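Local coordinates for protein histidinol-phosphatase (Listeria monocytogenes serotype 4b str. H7858, PDB 6NLR) that probably hydrolyses histidinol phosphate to histidinol and phosphate in histidine biosynthesis, with a trinuclear metal centre in its active site, at residues 18-23 / 76-81; 24-29 / 260-265. All coordinates share one frame; numbering follows the deposited sequence.

Contact 1: 18-23 / 76-81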
ATOM      1  N   ASP A  18     -16.831   3.275   7.750  1.00 36.27           N
ATOM      2  CA  ASP A  18     -17.393   2.053   8.384  1.00 35.11           C
ATOM      3  C   ASP A  18     -16.564   1.743   9.633  1.00 31.45           C
ATOM      4  O   ASP A  18     -15.341   1.917   9.599  1.00 31.00           O
ATOM      5  CB  ASP A  18     -17.385   0.835   7.462  1.00 38.21           C
ATOM      6  CG  ASP A  18     -18.391   0.899   6.323  1.00 38.08           C
ATOM      7  OD1 ASP A  18     -19.209   1.836   6.321  1.00 39.52           O
ATOM      8  OD2 ASP A  18     -18.313   0.021   5.430  1.00 36.28           O
ATOM      9  N   ASP A  19     -17.217   1.277  10.683  1.00 32.19           N
ATOM     10  CA  ASP A  19     -16.541   0.835  11.920  1.00 32.94           C
ATOM     11  C   ASP A  19     -15.736  -0.431  11.616  1.00 30.78           C
ATOM     12  O   ASP A  19     -16.309  -1.389  11.058  1.00 30.75           O
ATOM     13  CB  ASP A  19     -17.548   0.612  13.038  1.00 34.26           C
ATOM     14  CG  ASP A  19     -16.887   0.475  14.401  1.00 38.27           C
ATOM     15  OD1 ASP A  19     -15.897  -0.266  14.526  1.00 33.72           O
ATOM     16  OD2 ASP A  19     -17.361   1.110  15.324  1.00 53.68           O
ATOM     17  N   VAL A  20     -14.477  -0.447  12.045  1.00 28.52           N
ATOM     18  CA  VAL A  20     -13.572  -1.630  11.950  1.00 28.10           C
ATOM     19  C   VAL A  20     -14.296  -2.861  12.500  1.00 28.16           C
ATOM     20  O   VAL A  20     -14.061  -3.956  11.984  1.00 27.58           O
ATOM     21  CB  VAL A  20     -12.234  -1.389  12.666  1.00 27.84           C
ATOM     22  CG1 VAL A  20     -12.423  -1.104  14.144  1.00 29.17           C
ATOM     23  CG2 VAL A  20     -11.259  -2.546  12.458  1.00 27.50           C
ATOM     24  N   GLU A  21     -15.134  -2.711  13.514  1.00 29.09           N
ATOM     25  CA  GLU A  21     -15.808  -3.876  14.133  1.00 32.29           C
ATOM     26  C   GLU A  21     -16.675  -4.593  13.094  1.00 30.74           C
ATOM     27  O   GLU A  21     -16.666  -5.822  13.094  1.00 27.22           O
ATOM     28  CB  GLU A  21     -16.685  -3.440  15.306  1.00 32.41           C
ATOM     29  CG  GLU A  21     -17.273  -4.618  16.047  1.00 36.76           C
ATOM     30  CD  GLU A  21     -17.383  -4.389  17.548  1.00 38.68           C
ATOM     31  OE1 GLU A  21     -17.100  -3.250  18.014  1.00 38.96           O
ATOM     32  OE2 GLU A  21     -17.699  -5.347  18.248  1.00 37.30           O
ATOM     33  N   GLU A  22     -17.415  -3.849  12.267  1.00 33.05           N
ATOM     34  CA  GLU A  22     -18.319  -4.434  11.232  1.00 34.47           C
ATOM     35  C   GLU A  22     -17.450  -5.097  10.160  1.00 31.53           C
ATOM     36  O   GLU A  22     -17.840  -6.126   9.617  1.00 28.32           O
ATOM     37  CB  GLU A  22     -19.283  -3.391  10.650  1.00 38.98           C
ATOM     38  CG  GLU A  22     -20.237  -2.779  11.675  1.00 47.94           C
ATOM     39  CD  GLU A  22     -20.974  -3.730  12.619  1.00 60.03           C
ATOM     40  OE1 GLU A  22     -21.740  -4.588  12.122  1.00 62.59           O
ATOM     41  OE2 GLU A  22     -20.789  -3.612  13.870  1.00 77.49           O
HETATM   42  N   MSE A  23     -16.260  -4.532   9.892  1.00 26.81           N
HETATM   43  CA  MSE A  23     -15.346  -5.118   8.920  1.00 27.27           C
HETATM   44  C   MSE A  23     -14.817  -6.459   9.452  1.00 29.35           C
HETATM   45  O   MSE A  23     -14.771  -7.453   8.726  1.00 29.01           O
HETATM   46  CB  MSE A  23     -14.225  -4.127   8.581  1.00 24.32           C
HETATM   47  CG  MSE A  23     -14.729  -2.829   8.010  1.00 27.71           C
HETATM   48 SE   MSE A  23     -13.296  -1.527   7.774  1.00 28.81          SE
HETATM   49  CE  MSE A  23     -12.199  -2.460   6.455  1.00 29.14           C
ATOM     50  N   ASN A  76      -6.713  -2.275  19.707  1.00 28.81           N
ATOM     51  CA  ASN A  76      -6.362  -3.226  20.747  1.00 29.13           C
ATOM     52  C   ASN A  76      -7.645  -3.798  21.352  1.00 28.37           C
ATOM     53  O   ASN A  76      -7.690  -4.999  21.650  1.00 28.02           O
ATOM     54  CB  ASN A  76      -5.447  -2.618  21.829  1.00 30.12           C
ATOM     55  CG  ASN A  76      -3.981  -2.671  21.406  1.00 32.98           C
ATOM     56  OD1 ASN A  76      -3.332  -1.645  21.152  1.00 34.83           O
ATOM     57  ND2 ASN A  76      -3.467  -3.874  21.243  1.00 27.55           N
ATOM     58  N   HIS A  77      -8.680  -2.984  21.506  1.00 28.06           N
ATOM     59  CA  HIS A  77     -10.001  -3.457  22.011  1.00 28.09           C
ATOM     60  C   HIS A  77     -10.563  -4.522  21.043  1.00 29.34           C
ATOM     61  O   HIS A  77     -11.024  -5.586  21.492  1.00 28.16           O
ATOM     62  CB  HIS A  77     -10.940  -2.257  22.187  1.00 28.61           C
ATOM     63  CG  HIS A  77     -12.376  -2.625  22.339  1.00 29.99           C
ATOM     64  ND1 HIS A  77     -12.837  -3.245  23.457  1.00 29.79           N
ATOM     65  CD2 HIS A  77     -13.446  -2.445  21.524  1.00 31.34           C
ATOM     66  CE1 HIS A  77     -14.126  -3.484  23.323  1.00 32.25           C
ATOM     67  NE2 HIS A  77     -14.533  -2.994  22.146  1.00 32.53           N
ATOM     68  N   ILE A  78     -10.534  -4.237  19.740  1.00 28.75           N
ATOM     69  CA  ILE A  78     -11.126  -5.136  18.703  1.00 30.73           C
ATOM     70  C   ILE A  78     -10.309  -6.430  18.634  1.00 28.06           C
ATOM     71  O   ILE A  78     -10.897  -7.494  18.555  1.00 27.63           O
ATOM     72  CB  ILE A  78     -11.199  -4.406  17.352  1.00 30.26           C
ATOM     73  CG1 ILE A  78     -12.174  -3.234  17.418  1.00 31.14           C
ATOM     74  CG2 ILE A  78     -11.554  -5.372  16.243  1.00 30.50           C
ATOM     75  CD1 ILE A  78     -13.568  -3.633  17.797  1.00 35.26           C
ATOM     76  N   LYS A  79      -8.992  -6.324  18.734  1.00 30.28           N
ATOM     77  CA  LYS A  79      -8.071  -7.489  18.695  1.00 30.95           C
ATOM     78  C   LYS A  79      -8.432  -8.467  19.819  1.00 31.31           C
ATOM     79  O   LYS A  79      -8.554  -9.679  19.537  1.00 31.35           O
ATOM     80  CB  LYS A  79      -6.623  -7.023  18.829  1.00 31.27           C
ATOM     81  CG  LYS A  79      -5.644  -8.164  19.095  1.00 34.76           C
ATOM     82  CD  LYS A  79      -4.206  -7.772  19.088  1.00 36.06           C
ATOM     83  CE  LYS A  79      -3.345  -9.009  19.145  1.00 38.49           C
ATOM     84  NZ  LYS A  79      -1.930  -8.655  18.947  1.00 50.41           N
ATOM     85  N   LYS A  80      -8.604  -7.966  21.043  1.00 31.45           N
ATOM     86  CA  LYS A  80      -8.941  -8.827  22.204  1.00 32.89           C
ATOM     87  C   LYS A  80     -10.374  -9.339  22.065  1.00 32.27           C
ATOM     88  O   LYS A  80     -10.620 -10.510  22.393  1.00 28.80           O
ATOM     89  CB  LYS A  80      -8.778  -8.054  23.515  1.00 36.37           C
ATOM     90  CG  LYS A  80      -7.335  -7.693  23.839  1.00 39.41           C
ATOM     91  CD  LYS A  80      -7.115  -7.342  25.278  1.00 45.35           C
ATOM     92  CE  LYS A  80      -5.688  -6.914  25.525  1.00 48.88           C
ATOM     93  NZ  LYS A  80      -5.560  -5.446  25.382  1.00 53.52           N
ATOM     94  N   LYS A  81     -11.297  -8.486  21.607  1.00 31.55           N
ATOM     95  CA  LYS A  81     -12.734  -8.854  21.588  1.00 32.10           C
ATOM     96  C   LYS A  81     -12.920 -10.084  20.701  1.00 30.52           C
ATOM     97  O   LYS A  81     -13.737 -10.912  21.063  1.00 31.62           O
ATOM     98  CB  LYS A  81     -13.613  -7.697  21.100  1.00 31.37           C
ATOM     99  CG  LYS A  81     -15.097  -8.003  21.074  1.00 32.41           C
ATOM    100  CD  LYS A  81     -15.929  -6.783  20.827  1.00 34.61           C
ATOM    101  CE  LYS A  81     -17.410  -7.037  21.028  1.00 35.85           C
ATOM    102  NZ  LYS A  81     -18.179  -5.779  20.839  1.00 36.76           N
TER
HETATM  103  O   HOH W   1     -17.059  -3.050  21.010  1.00 32.24           O
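E21 OE2 is gripped twice: K81 NZ forms a salt bridge with it at 2.7 Å, and the hydroxyl of Y82 adds a hydrogen bond. The ammonium comes in on the syn lone pair, the side facing the other oxygen. K81 suits the place by its length, since its chain stays extended from CG (chi2 170°) and crosses E21 at about a right angle. Water 1 ties the second oxygen into the same network, donating to E21 OE1 at 3.0 Å, accepting from K81 NZ and meeting H77 NE2 in the plane of the imidazole at 2.8 Å. Helices 20-29 and 68-81 follow successive parallel strands of the barrel-like PHP fold, as the helices of consecutive beta-alpha-beta crossovers, and pack side by side over the sheet. Beneath the salt bridge V20 CG1 meets I78 CG1 at 3.9 Å, an apolar contact, while I78 CD1 lies over a face of the E21 carboxylate, 3.6 Å from E21 OE1. These branched residues reach the sheet, V20 at I37 and I78 at I88. D19, the N-cap, accepts from E21 N through D19 OD1 at 2.8 Å, and K74 of the other helix forms a salt bridge to that oxygen.

Contact 2: 24-29 / 260-265. With MN (manganese (II) ion), chain D.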
ATOM      1  N   VAL A  24     -14.473  -6.502  10.745  1.00 28.19           N
ATOM      2  CA  VAL A  24     -13.936  -7.707  11.354  1.00 27.39           C
ATOM      3  C   VAL A  24     -15.019  -8.790  11.370  1.00 27.41           C
ATOM      4  O   VAL A  24     -14.707  -9.942  11.042  1.00 27.25           O
ATOM      5  CB  VAL A  24     -13.368  -7.401  12.752  1.00 28.08           C
ATOM      6  CG1 VAL A  24     -13.262  -8.642  13.636  1.00 29.82           C
ATOM      7  CG2 VAL A  24     -12.022  -6.701  12.626  1.00 29.86           C
ATOM      8  N   LEU A  25     -16.262  -8.437  11.713  1.00 28.07           N
ATOM      9  CA  LEU A  25     -17.389  -9.405  11.736  1.00 29.08           C
ATOM     10  C   LEU A  25     -17.580  -9.981  10.326  1.00 30.50           C
ATOM     11  O   LEU A  25     -17.852 -11.197  10.206  1.00 30.64           O
ATOM     12  CB  LEU A  25     -18.661  -8.727  12.259  1.00 31.77           C
ATOM     13  CG  LEU A  25     -18.731  -8.524  13.778  1.00 33.27           C
ATOM     14  CD1 LEU A  25     -19.862  -7.551  14.161  1.00 34.20           C
ATOM     15  CD2 LEU A  25     -18.921  -9.870  14.492  1.00 33.54           C
ATOM     16  N   LYS A  26     -17.437  -9.160   9.286  1.00 29.78           N
ATOM     17  CA  LYS A  26     -17.562  -9.639   7.887  1.00 31.21           C
ATOM     18  C   LYS A  26     -16.387 -10.576   7.557  1.00 28.50           C
ATOM     19  O   LYS A  26     -16.626 -11.610   6.937  1.00 29.94           O
ATOM     20  CB  LYS A  26     -17.607  -8.476   6.894  1.00 31.07           C
ATOM     21  CG  LYS A  26     -17.895  -8.895   5.461  1.00 35.07           C
ATOM     22  CD  LYS A  26     -19.279  -9.402   5.264  1.00 40.88           C
ATOM     23  CE  LYS A  26     -19.552  -9.783   3.827  1.00 47.91           C
ATOM     24  NZ  LYS A  26     -20.981 -10.156   3.660  1.00 54.57           N
ATOM     25  N   ALA A  27     -15.162 -10.226   7.939  1.00 27.56           N
ATOM     26  CA  ALA A  27     -13.983 -11.096   7.717  1.00 28.14           C
ATOM     27  C   ALA A  27     -14.240 -12.462   8.371  1.00 28.54           C
ATOM     28  O   ALA A  27     -13.941 -13.486   7.723  1.00 28.38           O
ATOM     29  CB  ALA A  27     -12.707 -10.450   8.185  1.00 25.96           C
ATOM     30  N   ILE A  28     -14.825 -12.496   9.575  1.00 29.74           N
ATOM     31  CA  ILE A  28     -15.091 -13.784  10.288  1.00 29.80           C
ATOM     32  C   ILE A  28     -16.140 -14.567   9.488  1.00 33.43           C
ATOM     33  O   ILE A  28     -15.960 -15.761   9.294  1.00 33.69           O
ATOM     34  CB  ILE A  28     -15.508 -13.534  11.743  1.00 30.63           C
ATOM     35  CG1 ILE A  28     -14.351 -12.912  12.537  1.00 29.84           C
ATOM     36  CG2 ILE A  28     -16.062 -14.809  12.395  1.00 30.36           C
ATOM     37  CD1 ILE A  28     -14.747 -12.336  13.871  1.00 29.66           C
ATOM     38  N   GLU A  29     -17.191 -13.909   9.010  1.00 34.38           N
ATOM     39  CA  GLU A  29     -18.249 -14.548   8.187  1.00 36.85           C
ATOM     40  C   GLU A  29     -17.610 -15.173   6.942  1.00 36.86           C
ATOM     41  O   GLU A  29     -18.105 -16.213   6.510  1.00 39.26           O
ATOM     42  CB  GLU A  29     -19.309 -13.502   7.835  1.00 40.87           C
ATOM     43  CG  GLU A  29     -20.507 -13.989   7.037  1.00 47.35           C
ATOM     44  CD  GLU A  29     -21.317 -12.821   6.473  1.00 56.91           C
ATOM     45  OE1 GLU A  29     -21.273 -11.705   7.066  1.00 59.39           O
ATOM     46  OE2 GLU A  29     -21.968 -12.999   5.427  1.00 67.91           O
ATOM     47  N   HIS A 260     -11.460  -0.469   2.715  1.00 22.52           N
ATOM     48  CA  HIS A 260     -11.785   0.837   3.336  1.00 25.93           C
ATOM     49  C   HIS A 260     -13.222   0.817   3.879  1.00 29.77           C
ATOM     50  O   HIS A 260     -13.704   1.881   4.373  1.00 32.43           O
ATOM     51  CB  HIS A 260     -11.513   1.946   2.325  1.00 26.41           C
ATOM     52  CG  HIS A 260     -10.057   2.225   2.201  1.00 28.51           C
ATOM     53  ND1 HIS A 260      -9.182   1.362   1.587  1.00 29.08           N
ATOM     54  CD2 HIS A 260      -9.310   3.264   2.631  1.00 29.99           C
ATOM     55  CE1 HIS A 260      -7.967   1.862   1.619  1.00 28.77           C
ATOM     56  NE2 HIS A 260      -8.005   3.013   2.260  1.00 29.06           N
ATOM     57  N   GLY A 261     -13.851  -0.359   3.846  1.00 28.03           N
ATOM     58  CA  GLY A 261     -15.219  -0.578   4.323  1.00 29.96           C
ATOM     59  C   GLY A 261     -15.594  -2.046   4.265  1.00 30.42           C
ATOM     60  O   GLY A 261     -14.810  -2.845   3.723  1.00 26.15           O
ATOM     61  N   VAL A 262     -16.767  -2.366   4.800  1.00 30.14           N
ATOM     62  CA  VAL A 262     -17.331  -3.739   4.898  1.00 33.10           C
ATOM     63  C   VAL A 262     -17.445  -4.359   3.498  1.00 31.37           C
ATOM     64  O   VAL A 262     -17.140  -5.545   3.355  1.00 30.29           O
ATOM     65  CB  VAL A 262     -18.686  -3.700   5.625  1.00 34.21           C
ATOM     66  CG1 VAL A 262     -19.367  -5.063   5.650  1.00 36.13           C
ATOM     67  CG2 VAL A 262     -18.516  -3.168   7.045  1.00 35.17           C
ATOM     68  N   GLN A 263     -17.869  -3.587   2.499  1.00 31.46           N
ATOM     69  CA  GLN A 263     -18.185  -4.127   1.153  1.00 32.70           C
ATOM     70  C   GLN A 263     -16.898  -4.612   0.486  1.00 30.44           C
ATOM     71  O   GLN A 263     -16.992  -5.460  -0.374  1.00 29.99           O
ATOM     72  CB  GLN A 263     -18.904  -3.087   0.292  1.00 37.59           C
ATOM     73  CG  GLN A 263     -20.328  -2.802   0.759  1.00 45.90           C
ATOM     74  CD  GLN A 263     -21.187  -4.034   0.933  1.00 53.03           C
ATOM     75  OE1 GLN A 263     -21.384  -4.524   2.052  1.00 51.63           O
ATOM     76  NE2 GLN A 263     -21.703  -4.541  -0.180  1.00 60.50           N
ATOM     77  N   ASP A 264     -15.746  -4.091   0.888  1.00 28.21           N
ATOM     78  CA  ASP A 264     -14.431  -4.443   0.298  1.00 26.40           C
ATOM     79  C   ASP A 264     -13.915  -5.774   0.860  1.00 26.37           C
ATOM     80  O   ASP A 264     -13.010  -6.362   0.254  1.00 26.54           O
ATOM     81  CB  ASP A 264     -13.397  -3.365   0.615  1.00 26.77           C
ATOM     82  CG  ASP A 264     -13.655  -2.023  -0.033  1.00 29.59           C
ATOM     83  OD1 ASP A 264     -14.462  -1.963  -0.994  1.00 27.93           O
ATOM     84  OD2 ASP A 264     -13.013  -1.041   0.404  1.00 28.56           O
ATOM     85  N   ILE A 265     -14.376  -6.194   2.035  1.00 26.60           N
ATOM     86  CA  ILE A 265     -13.765  -7.351   2.753  1.00 27.58           C
ATOM     87  C   ILE A 265     -13.866  -8.592   1.856  1.00 26.88           C
ATOM     88  O   ILE A 265     -14.947  -8.852   1.344  1.00 23.03           O
ATOM     89  CB  ILE A 265     -14.419  -7.565   4.134  1.00 29.85           C
ATOM     90  CG1 ILE A 265     -14.118  -6.390   5.082  1.00 28.66           C
ATOM     91  CG2 ILE A 265     -13.995  -8.894   4.733  1.00 29.56           C
ATOM     92  CD1 ILE A 265     -12.727  -6.366   5.596  1.00 28.27           C
TER
HETATM   93 MN    MN D 301      -6.379   4.439   2.109  0.83 27.66          MN
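The imidazole of H260 belongs to the loop whose other end, V262 and I265, packs on K26 and A27 of helix 20-29; H8 stacks on this ring, and H14 meets it with the two planes inclined. At the ring edge NE2 binds a manganese ion at 2.2 Å, with H14 and H40 as the other protein ligands, while ND1 is hydrogen-bonded to the carbonyl of D258. This last bond probably helps to fix the rotation of the ring and so to keep NE2 turned to the metal. D264 closes the turn behind the histidine: D264 OD2 accepts from H260 N at 2.8 Å, almost straight at 173°, through its anti lone pair. In the PHP fold such metal-binding loops follow the barrel strands, and this one, after strand 253-256, folds back against helix 20-29, which joins the first two strands. The packing there is apolar. With chi1 at -66°, I265 has CG1 beside its backbone N and CG2 anti to that N, which brings CG2 against the helix, 3.7 Å from A27 N and 4.0 Å from A27 CB; the short side chain of alanine lets this methyl reach the helix backbone, and Y35 of strand 34-40 touches both residues. Beside them K26, whose long aliphatic chain with a charged end suits the margin of the interface, packs through its methylenes, with CB 4.0 Å from V262 CG1 and CG the same distance from I265 CB. Its chain then bends at chi2 (69°), taking the ammonium away from the loop to a weak salt bridge with E29 OE2, about one helical turn on.

In the fold
Contacts 1 and 2 share helix 20-29 and their centres lie 11 Å apart: contact 1 sets the helix against helix 68-81, and contact 2 sets its later turns against the metal-binding loop. The two touch directly, for D18 OD2 takes a probable hydrogen bond from V262 N at 2.9 Å, while E22 CB packs on V262 CG2 at 3.7 Å. The selenomethionine M23 brings its CE to 3.7 Å from G261 N, just after H260. The loop of contact 2 thus supplies a manganese ligand, but its packing end stays back, the I265 side chain being about 12 Å from the cobalt ion; in contact 1 the V20 side chain is about 13 Å from the cobalt ion and from a manganese ion.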